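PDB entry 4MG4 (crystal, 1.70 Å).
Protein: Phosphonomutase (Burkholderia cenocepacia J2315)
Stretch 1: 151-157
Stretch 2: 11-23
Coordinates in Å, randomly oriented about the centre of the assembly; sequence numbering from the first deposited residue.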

# COMPACT_ATOMS: atom_id res chain seq x y z
N ALA A 151 26.58 12.26 -12.01
CA ALA A 151 26.28 12.26 -10.59
C ALA A 151 27.41 11.66 -9.71
O ALA A 151 27.38 11.81 -8.49
CB ALA A 151 24.96 11.53 -10.33
N GLY A 152 28.35 10.96 -10.31
CA GLY A 152 29.47 10.36 -9.60
C GLY A 152 29.01 9.21 -8.74
O GLY A 152 29.61 8.94 -7.70
N VAL A 153 27.93 8.54 -9.14
CA VAL A 153 27.42 7.48 -8.31
C VAL A 153 27.62 6.09 -8.95
O VAL A 153 27.65 5.97 -10.17
CB VAL A 153 25.92 7.65 -8.00
CG1 VAL A 153 25.68 8.85 -7.07
CG2 VAL A 153 25.08 7.76 -9.24
N ASP A 154 27.69 5.08 -8.09
CA ASP A 154 27.75 3.64 -8.48
C ASP A 154 26.29 3.20 -8.63
O ASP A 154 25.56 3.04 -7.64
CB ASP A 154 28.46 2.87 -7.39
CG ASP A 154 28.85 1.47 -7.78
OD1 ASP A 154 28.31 0.95 -8.76
OD2 ASP A 154 29.71 0.89 -7.05
N TYR A 155 25.86 3.09 -9.88
CA TYR A 155 24.42 2.97 -10.21
C TYR A 155 24.23 1.90 -11.26
O TYR A 155 24.93 1.90 -12.29
CB TYR A 155 23.91 4.29 -10.76
CG TYR A 155 22.42 4.39 -11.04
CD1 TYR A 155 21.53 4.84 -10.08
CD2 TYR A 155 21.90 4.08 -12.28
CE1 TYR A 155 20.16 4.98 -10.38
CE2 TYR A 155 20.56 4.26 -12.59
CZ TYR A 155 19.68 4.70 -11.62
OH TYR A 155 18.33 4.89 -11.88
N PHE A 156 23.32 0.98 -10.98
CA PHE A 156 23.14 -0.22 -11.80
C PHE A 156 21.95 -0.04 -12.75
O PHE A 156 20.75 -0.03 -12.34
CB PHE A 156 22.99 -1.42 -10.88
CG PHE A 156 23.13 -2.75 -11.56
CD1 PHE A 156 22.08 -3.27 -12.35
CD2 PHE A 156 24.26 -3.50 -11.38
CE1 PHE A 156 22.21 -4.51 -12.98
CE2 PHE A 156 24.38 -4.74 -12.04
CZ PHE A 156 23.37 -5.22 -12.83
N ILE A 157 22.24 0.02 -14.05
CA ILE A 157 21.21 0.10 -15.10
C ILE A 157 20.92 -1.30 -15.59
O ILE A 157 21.74 -1.92 -16.25
CB ILE A 157 21.63 1.03 -16.28
CG1 ILE A 157 21.84 2.47 -15.74
CG2 ILE A 157 20.56 1.04 -17.35
CD1 ILE A 157 22.46 3.40 -16.78
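Stretch 2 11-23: NNEKGAIFRSLHR

When a helix lies along an extended segment far from it in sequence, the rotamers of its side chains can place their polar or aromatic ends within reach of the segment, even where a side chain starts out sideways. Phosphonomutase gives a compact example. Stretch 2 begins as a helix and has left it by His22. As stretch 1 advances from Gly152 into the strand at Phe156, its partners advance from Asn12 to His22, so the two segments run in the same general direction. The closest CA atoms are those of Gly15 and Asp154, 5.0 Å apart; further along, the CA atoms of Phe156 and Arg19 are 6.6 Å apart.

At the start, Asn12 reads the backbone with both ends of its amide. Its CB points sideways, but with chi1 m and chi2 near -16° the amide reaches the loop: Asn12 OD1 accepts from Asp154 N at 2.8 Å, and Asn12 ND2 donates to Gly152 O at 3.1 Å. The intervening Val153 is thus bracketed, its CA 3.1 Å from Asn12 OD1. Gly152 itself has positive phi, a conformation that favours glycine, and ends the preceding helix in a Schellman motif.

Gly15 permits the close approach. Its CA makes a CA-H...O contact with Asp154 O at 3.4 Å, and a CB here would lie 2.1 Å from Asp154 O, a clash.

Asp154 points toward the helix with chi1 t. Its carboxylate meets Arg19, whose CB points sideways; chi1 and chi2 are both t, extending the chain, and chi3 at m and chi4 near -79° leave Asp154 OD1 near the plane of the guanidinium, at its edge. Arg19 NE donates to Asp154 OD1 at 2.9 Å and Arg19 NH2 to the same Asp154 OD1 at 3.0 Å, forming a salt bridge. A bond from Arg19 NH2 to Tyr155 O, at 3.2 Å, adds a weak contact to the backbone. Asp154 OD2 accepts from water 2 at 2.7 Å.

Alternation along stretch 1 then matters: Tyr155 and Ile157 point away, while Phe156, chi1 t, points toward stretch 2. Its ring makes an offset stack with His22, centroids 3.8 Å apart and planes at 16°, with Phe156 CZ 3.3 Å from His22 CD2. With chi1 m, His22 ND1 donates to Phe18 O at 2.9 Å, a bond consistent with this placement of the ring. Phe18, chi1 t, turns its edge toward the face of Phe156 in an offset edge-to-face pair, planes perpendicular and centroids 5.7 Å apart.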

# COMPACT_ATOMS: atom_id res chain seq x y z
N ASN A 11 25.29 6.39 -0.54
CA ASN A 11 24.66 5.76 -1.68
C ASN A 11 25.67 5.02 -2.53
O ASN A 11 25.35 3.99 -3.09
CB ASN A 11 23.84 6.77 -2.45
CG ASN A 11 22.66 7.26 -1.63
OD1 ASN A 11 22.24 6.59 -0.67
ND2 ASN A 11 22.15 8.43 -1.95
N ASN A 12 26.91 5.48 -2.60
CA ASN A 12 27.87 4.67 -3.37
C ASN A 12 28.18 3.30 -2.80
O ASN A 12 28.35 2.35 -3.57
CB ASN A 12 29.14 5.43 -3.70
CG ASN A 12 28.90 6.36 -4.85
OD1 ASN A 12 27.90 6.20 -5.57
ND2 ASN A 12 29.74 7.38 -5.00
N GLU A 13 28.28 3.22 -1.48
CA GLU A 13 28.43 1.94 -0.80
C GLU A 13 27.20 1.06 -1.05
O GLU A 13 27.37 -0.13 -1.34
CB GLU A 13 28.67 2.12 0.69
CG GLU A 13 29.05 0.85 1.42
CD GLU A 13 29.62 1.09 2.83
OE1 GLU A 13 29.90 0.09 3.51
OE2 GLU A 13 29.79 2.26 3.26
N LYS A 14 25.99 1.62 -0.97
CA LYS A 14 24.76 0.83 -1.25
C LYS A 14 24.77 0.33 -2.71
O LYS A 14 24.38 -0.81 -2.99
CB LYS A 14 23.47 1.62 -1.00
CG LYS A 14 23.09 1.86 0.48
CD LYS A 14 21.83 2.72 0.53
CE LYS A 14 21.46 3.25 1.90
NZ LYS A 14 20.28 4.14 1.65
N GLY A 15 25.19 1.22 -3.60
CA GLY A 15 25.34 0.89 -5.02
C GLY A 15 26.36 -0.24 -5.24
O GLY A 15 26.13 -1.17 -6.08
N ALA A 16 27.50 -0.16 -4.55
CA ALA A 16 28.53 -1.20 -4.65
C ALA A 16 28.01 -2.55 -4.15
O ALA A 16 28.27 -3.59 -4.78
CB ALA A 16 29.81 -0.79 -3.89
N ILE A 17 27.28 -2.54 -3.03
CA ILE A 17 26.70 -3.75 -2.45
C ILE A 17 25.74 -4.36 -3.49
O ILE A 17 25.81 -5.52 -3.83
CB ILE A 17 25.97 -3.47 -1.13
CG1 ILE A 17 26.98 -3.10 -0.03
CG2 ILE A 17 25.10 -4.65 -0.70
CD1 ILE A 17 26.39 -2.57 1.28
N PHE A 18 24.83 -3.54 -3.99
CA PHE A 18 23.85 -4.01 -5.00
C PHE A 18 24.53 -4.63 -6.23
O PHE A 18 24.20 -5.74 -6.64
CB PHE A 18 22.93 -2.86 -5.40
CG PHE A 18 21.77 -3.27 -6.28
CD1 PHE A 18 20.71 -4.01 -5.75
CD2 PHE A 18 21.74 -2.93 -7.59
CE1 PHE A 18 19.63 -4.33 -6.54
CE2 PHE A 18 20.65 -3.24 -8.40
CZ PHE A 18 19.59 -3.97 -7.87
N ARG A 19 25.51 -3.95 -6.78
CA ARG A 19 26.26 -4.49 -7.93
C ARG A 19 26.89 -5.85 -7.62
O ARG A 19 26.82 -6.79 -8.43
CB ARG A 19 27.34 -3.46 -8.31
CG ARG A 19 28.09 -3.85 -9.57
CD ARG A 19 29.16 -2.83 -9.94
NE ARG A 19 28.53 -1.56 -10.21
CZ ARG A 19 27.91 -1.22 -11.33
NH1 ARG A 19 27.83 -2.03 -12.35
NH2 ARG A 19 27.31 -0.02 -11.42
N SER A 20 27.52 -5.95 -6.44
CA SER A 20 28.22 -7.18 -5.99
C SER A 20 27.32 -8.40 -5.84
O SER A 20 27.77 -9.55 -5.87
CB SER A 20 29.00 -6.91 -4.72
OG SER A 20 28.17 -6.99 -3.56
N LEU A 21 26.04 -8.16 -5.66
CA LEU A 21 25.07 -9.23 -5.49
C LEU A 21 24.63 -9.89 -6.80
O LEU A 21 23.96 -10.94 -6.77
CB LEU A 21 23.83 -8.72 -4.70
CG LEU A 21 24.10 -8.41 -3.21
CD1 LEU A 21 22.94 -7.61 -2.68
CD2 LEU A 21 24.35 -9.73 -2.48
N HIS A 22 25.00 -9.30 -7.91
CA HIS A 22 24.72 -9.91 -9.21
C HIS A 22 25.78 -10.92 -9.54
O HIS A 22 26.83 -10.57 -10.04
CB HIS A 22 24.65 -8.84 -10.31
CG HIS A 22 23.50 -7.89 -10.16
ND1 HIS A 22 23.46 -6.90 -9.20
CD2 HIS A 22 22.37 -7.73 -10.90
CE1 HIS A 22 22.33 -6.23 -9.30
NE2 HIS A 22 21.66 -6.69 -10.34
N ARG A 23 25.50 -12.17 -9.22
CA ARG A 23 26.48 -13.25 -9.30
C ARG A 23 25.85 -14.43 -10.05
O ARG A 23 24.91 -15.04 -9.58
CB ARG A 23 26.93 -13.64 -7.89
CG ARG A 23 27.80 -12.60 -7.18
CD ARG A 23 29.13 -12.30 -7.92
NE ARG A 23 30.07 -11.36 -7.25
CZ ARG A 23 30.25 -10.08 -7.57
NH1 ARG A 23 29.52 -9.53 -8.53
NH2 ARG A 23 31.18 -9.33 -6.94
O HOH W 1 24.86 4.92 -5.90
O HOH W 2 31.23 2.33 -5.30